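Local atomic coordinates of putative PadR-family transcriptional regulatory protein (Bacteroides fragilis, PDB entry 5H20), a protein that probably binds DNA as a dimeric, PadR-like transcription factor of the winged helix-turn-helix class, regulating gene expression. Residues M20-S31 with R75-E85. Residues are numbered along the deposited sequence; the frame is centred on the assembly and turned at random.
Sequences MLLLHKEPAYAS and RKYYKLTGKGE. With GLC (alpha-D-glucopyranose), chain E; PO4 (phosphate ion), chain D.
Tyr-29 is sandwiched between two side chains of strand 75-80. On one face the guanidinium of Arg-75 lies nearly flat, planes 19° apart, with Arg-75 CZ 3.6 Å from the centroid of the Tyr-29 ring: a stack and a cation-pi contact at once. The chain of Arg-75 bends at chi3 (75°), which folds its head back over the ring. Against the opposite face Tyr-77 turns an edge, CD1 above the ring centre, in an edge-to-face pair. Tyr-77 swings its ring over beside its own carbonyl carbon (chi1 -169°), and this also brings it to Pro-27, whose CG touches Tyr-77 OH at 3.5 Å.

Backbone bonds fix the pairing. Ala-28 and Tyr-78 form a single antiparallel, hydrogen-bonded bridge: Ala-28 N gives to Tyr-78 O (2.9 Å) and Tyr-78 N returns the bond to Ala-28 O. Further along, a water accepts from Leu-80 N and donates to Leu-23 O.

Apolar packing takes over toward helix 82-97. Leu-80 pushes CD1 against His-24 CB (3.7 Å) while its CD2 meets Met-20 CG, the Leu-80 and Met-20 side chains crossing at about a right angle; Leu-88 backs this cluster.

Polar groups gather round the glucose. Glucose O3 accepts from Ala-30 N and donates to Lys-76 O (2.7 Å). Glucose O2 accepts from Ser-31 N at 2.8 Å. Both terminal nitrogens of Arg-75 donate to O2 of a phosphate ion, probably from the crystallisation liquor, and this would help hold the stacked guanidinium in place.

The antiparallel hairpin 62-67/75-80 is the wing of a winged helix-turn-helix domain, here tied to the start of helix 30-39, and the sugar sits where the two meet.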
loop_
_atom_site.group_PDB
_atom_site.type_symbol
_atom_site.label_atom_id
_atom_site.label_comp_id
_atom_site.label_asym_id
_atom_site.label_seq_id
_atom_site.Cartn_x
_atom_site.Cartn_y
_atom_site.Cartn_z
ATOM N N MET A 20 -4.872 10.215 3.395
ATOM C CA MET A 20 -4.067 11.260 2.744
ATOM C C MET A 20 -4.746 11.764 1.475
ATOM O O MET A 20 -4.762 12.979 1.221
ATOM C CB MET A 20 -2.655 10.770 2.445
ATOM C CG MET A 20 -1.807 10.577 3.685
ATOM S SD MET A 20 -0.089 10.236 3.277
ATOM C CE MET A 20 -0.158 8.469 2.975
ATOM N N LEU A 21 -5.318 10.831 0.705
ATOM C CA LEU A 21 -6.161 11.163 -0.451
ATOM C C LEU A 21 -7.323 12.087 -0.095
ATOM O O LEU A 21 -7.480 13.138 -0.716
ATOM C CB LEU A 21 -6.701 9.905 -1.152
ATOM C CG LEU A 21 -6.257 9.598 -2.580
ATOM C CD1 LEU A 21 -7.111 8.466 -3.126
ATOM C CD2 LEU A 21 -6.371 10.806 -3.506
ATOM N N LEU A 22 -8.116 11.699 0.908
ATOM C CA LEU A 22 -9.280 12.483 1.356
ATOM C C LEU A 22 -8.916 13.851 1.941
ATOM O O LEU A 22 -9.679 14.802 1.799
ATOM C CB LEU A 22 -10.171 11.676 2.318
ATOM C CG LEU A 22 -10.943 10.454 1.768
ATOM C CD1 LEU A 22 -11.352 9.507 2.889
ATOM C CD2 LEU A 22 -12.163 10.840 0.941
ATOM N N LEU A 23 -7.736 13.955 2.551
ATOM C CA LEU A 23 -7.283 15.213 3.160
ATOM C C LEU A 23 -6.569 16.185 2.212
ATOM O O LEU A 23 -6.362 17.349 2.560
ATOM C CB LEU A 23 -6.434 14.935 4.410
ATOM C CG LEU A 23 -7.217 14.517 5.658
ATOM C CD1 LEU A 23 -6.265 13.973 6.698
ATOM C CD2 LEU A 23 -8.051 15.645 6.271
ATOM N N HIS A 24 -6.219 15.705 1.013
ATOM C CA HIS A 24 -5.368 16.457 0.085
ATOM C C HIS A 24 -5.998 17.747 -0.436
ATOM O O HIS A 24 -5.284 18.728 -0.648
ATOM C CB HIS A 24 -4.829 15.558 -1.043
ATOM C CG HIS A 24 -5.403 15.833 -2.400
ATOM N ND1 HIS A 24 -4.848 16.747 -3.273
ATOM C CD2 HIS A 24 -6.468 15.298 -3.042
ATOM C CE1 HIS A 24 -5.555 16.773 -4.389
ATOM N NE2 HIS A 24 -6.544 15.905 -4.275
ATOM N N LYS A 25 -7.316 17.750 -0.633
ATOM C CA LYS A 25 -7.997 18.969 -1.073
ATOM C C LYS A 25 -8.571 19.757 0.099
ATOM O O LYS A 25 -8.393 20.977 0.170
ATOM C CB LYS A 25 -9.066 18.668 -2.124
ATOM C CG LYS A 25 -9.184 19.741 -3.195
ATOM C CD LYS A 25 -9.659 19.136 -4.505
ATOM C CE LYS A 25 -9.571 20.124 -5.655
ATOM N NZ LYS A 25 -9.962 19.477 -6.938
ATOM N N GLU A 26 -9.240 19.056 1.013
ATOM C CA GLU A 26 -9.886 19.690 2.152
ATOM C C GLU A 26 -9.331 19.193 3.485
ATOM O O GLU A 26 -9.206 17.979 3.677
ATOM C CB GLU A 26 -11.399 19.465 2.105
ATOM C CG GLU A 26 -12.165 20.446 1.225
ATOM C CD GLU A 26 -13.672 20.200 1.217
ATOM O OE1 GLU A 26 -14.157 19.292 1.949
ATOM O OE2 GLU A 26 -14.381 20.927 0.476
ATOM N N PRO A 27 -9.006 20.130 4.412
ATOM C CA PRO A 27 -8.793 19.729 5.803
ATOM C C PRO A 27 -10.109 19.222 6.401
ATOM O O PRO A 27 -11.180 19.559 5.890
ATOM C CB PRO A 27 -8.343 21.024 6.482
ATOM C CG PRO A 27 -8.899 22.126 5.633
ATOM C CD PRO A 27 -8.834 21.589 4.230
ATOM N N ALA A 28 -10.033 18.404 7.450
ATOM C CA ALA A 28 -11.225 17.736 7.983
ATOM C C ALA A 28 -11.055 17.200 9.400
ATOM O O ALA A 28 -9.945 16.860 9.815
ATOM C CB ALA A 28 -11.657 16.607 7.051
ATOM N N TYR A 29 -12.171 17.157 10.128
ATOM C CA TYR A 29 -12.289 16.408 11.371
ATOM C C TYR A 29 -12.343 14.925 11.008
ATOM O O TYR A 29 -12.779 14.558 9.901
ATOM C CB TYR A 29 -13.565 16.800 12.142
ATOM C CG TYR A 29 -13.705 18.275 12.534
ATOM C CD1 TYR A 29 -12.933 18.832 13.567
ATOM C CD2 TYR A 29 -14.633 19.099 11.893
ATOM C CE1 TYR A 29 -13.073 20.170 13.929
ATOM C CE2 TYR A 29 -14.776 20.439 12.247
ATOM C CZ TYR A 29 -14.000 20.962 13.269
ATOM O OH TYR A 29 -14.133 22.283 13.616
ATOM N N ALA A 30 -11.896 14.073 11.928
ATOM C CA ALA A 30 -12.041 12.624 11.792
ATOM C C ALA A 30 -13.458 12.181 11.373
ATOM O O ALA A 30 -13.606 11.318 10.508
ATOM C CB ALA A 30 -11.605 11.923 13.073
ATOM N N SER A 31 -14.473 12.792 11.985
ATOM C CA SER A 31 -15.888 12.628 11.621
ATOM C C SER A 31 -16.226 12.997 10.172
ATOM O O SER A 31 -17.162 12.435 9.608
ATOM C CB SER A 31 -16.787 13.427 12.570
ATOM O OG SER A 31 -16.377 14.796 12.614
ATOM N N ARG A 75 -11.833 19.539 19.347
ATOM C CA ARG A 75 -11.825 18.629 18.211
ATOM C C ARG A 75 -10.551 18.856 17.405
ATOM O O ARG A 75 -10.117 20.000 17.240
ATOM C CB ARG A 75 -13.060 18.856 17.340
ATOM C CG ARG A 75 -14.396 18.715 18.064
ATOM C CD ARG A 75 -15.553 19.054 17.139
ATOM N NE ARG A 75 -15.786 17.975 16.187
ATOM C CZ ARG A 75 -16.360 18.102 14.991
ATOM N NH1 ARG A 75 -16.797 19.282 14.561
ATOM N NH2 ARG A 75 -16.500 17.031 14.217
ATOM N N LYS A 76 -9.942 17.766 16.947
ATOM C CA LYS A 76 -8.724 17.817 16.149
ATOM C C LYS A 76 -9.098 18.110 14.699
ATOM O O LYS A 76 -9.958 17.457 14.108
ATOM C CB LYS A 76 -7.931 16.511 16.255
ATOM C CG LYS A 76 -7.188 16.284 17.575
ATOM C CD LYS A 76 -6.651 14.863 17.613
ATOM C CE LYS A 76 -6.022 14.502 18.954
ATOM N NZ LYS A 76 -4.565 14.194 18.875
ATOM N N TYR A 77 -8.484 19.142 14.137
ATOM C CA TYR A 77 -8.793 19.519 12.767
ATOM C C TYR A 77 -7.545 19.291 11.936
ATOM O O TYR A 77 -6.530 19.969 12.097
ATOM C CB TYR A 77 -9.352 20.939 12.711
ATOM C CG TYR A 77 -9.960 21.371 11.392
ATOM C CD1 TYR A 77 -11.174 20.838 10.936
ATOM C CD2 TYR A 77 -9.341 22.370 10.617
ATOM C CE1 TYR A 77 -11.735 21.265 9.736
ATOM C CE2 TYR A 77 -9.893 22.795 9.417
ATOM C CZ TYR A 77 -11.086 22.239 8.981
ATOM O OH TYR A 77 -11.640 22.650 7.796
ATOM N N TYR A 78 -7.634 18.287 11.077
ATOM C CA TYR A 78 -6.477 17.697 10.429
ATOM C C TYR A 78 -6.307 18.249 9.035
ATOM O O TYR A 78 -7.283 18.483 8.325
ATOM C CB TYR A 78 -6.662 16.177 10.317
ATOM C CG TYR A 78 -6.536 15.354 11.580
ATOM C CD1 TYR A 78 -5.291 14.857 11.994
ATOM C CD2 TYR A 78 -7.676 14.988 12.318
ATOM C CE1 TYR A 78 -5.170 14.069 13.130
ATOM C CE2 TYR A 78 -7.569 14.184 13.452
ATOM C CZ TYR A 78 -6.315 13.727 13.854
ATOM O OH TYR A 78 -6.190 12.917 14.967
ATOM N N LYS A 79 -5.052 18.429 8.649
ATOM C CA LYS A 79 -4.690 18.744 7.274
ATOM C C LYS A 79 -3.496 17.896 6.848
ATOM O O LYS A 79 -2.747 17.391 7.689
ATOM C CB LYS A 79 -4.408 20.240 7.104
ATOM C CG LYS A 79 -3.156 20.719 7.831
ATOM C CD LYS A 79 -2.808 22.159 7.506
ATOM C CE LYS A 79 -1.320 22.381 7.723
ATOM N NZ LYS A 79 -0.882 23.749 7.289
ATOM N N LEU A 80 -3.341 17.739 5.539
ATOM C CA LEU A 80 -2.195 17.065 4.963
ATOM C C LEU A 80 -1.051 18.097 4.893
ATOM O O LEU A 80 -1.234 19.177 4.317
ATOM C CB LEU A 80 -2.567 16.588 3.555
ATOM C CG LEU A 80 -2.433 15.168 3.001
ATOM C CD1 LEU A 80 -2.148 15.276 1.517
ATOM C CD2 LEU A 80 -1.369 14.304 3.656
ATOM N N THR A 81 0.107 17.768 5.479
ATOM C CA THR A 81 1.298 18.658 5.480
ATOM C C THR A 81 1.983 18.754 4.106
ATOM O O THR A 81 1.586 18.070 3.158
ATOM C CB THR A 81 2.383 18.212 6.498
ATOM O OG1 THR A 81 2.893 16.920 6.128
ATOM C CG2 THR A 81 1.860 18.199 7.938
ATOM N N GLY A 82 3.019 19.601 4.016
ATOM C CA GLY A 82 3.919 19.638 2.860
ATOM C C GLY A 82 4.533 18.273 2.562
ATOM O O GLY A 82 4.510 17.814 1.419
ATOM N N LYS A 83 5.064 17.638 3.608
ATOM C CA LYS A 83 5.642 16.298 3.557
ATOM C C LYS A 83 4.586 15.242 3.142
ATOM O O LYS A 83 4.867 14.377 2.317
ATOM C CB LYS A 83 6.306 15.957 4.906
ATOM C CG LYS A 83 7.026 14.610 4.958
ATOM C CD LYS A 83 7.657 14.372 6.327
ATOM C CE LYS A 83 8.298 12.994 6.409
ATOM N NZ LYS A 83 8.712 12.635 7.795
ATOM N N GLY A 84 3.378 15.371 3.697
ATOM C CA GLY A 84 2.211 14.573 3.318
ATOM C C GLY A 84 1.812 14.673 1.858
ATOM O O GLY A 84 1.577 13.644 1.221
ATOM N N GLU A 85 1.744 15.905 1.338
ATOM C CA GLU A 85 1.437 16.188 -0.076
ATOM C C GLU A 85 2.482 15.610 -1.042
ATOM O O GLU A 85 2.110 15.046 -2.075
ATOM C CB GLU A 85 1.296 17.706 -0.345
ATOM C CG GLU A 85 0.121 18.410 0.337
ATOM C CD GLU A 85 -1.221 18.271 -0.388
ATOM O OE1 GLU A 85 -1.283 17.695 -1.498
ATOM O OE2 GLU A 85 -2.234 18.767 0.156
HETATM C C1 GLC E . -14.235 14.838 16.678
HETATM C C2 GLC E . -13.426 14.959 15.386
HETATM C C3 GLC E . -11.996 14.407 15.476
HETATM C C4 GLC E . -11.358 14.425 16.869
HETATM C C5 GLC E . -12.299 13.950 17.989
HETATM C C6 GLC E . -12.110 14.794 19.254
HETATM O O1 GLC E . -15.577 14.482 16.333
HETATM O O2 GLC E . -14.109 14.260 14.341
HETATM O O3 GLC E . -11.155 15.124 14.565
HETATM O O4 GLC E . -10.207 13.568 16.858
HETATM O O5 GLC E . -13.693 13.860 17.593
HETATM O O6 GLC E . -10.883 14.421 19.898
HETATM P P PO4 D . -18.429 19.418 10.875
HETATM O O1 PO4 D . -18.409 20.665 11.729
HETATM O O2 PO4 D . -17.785 18.277 11.626
HETATM O O3 PO4 D . -17.673 19.663 9.589
HETATM O O4 PO4 D . -19.858 19.050 10.553
HETATM O O HOH W 1 -5.227 19.627 3.863
#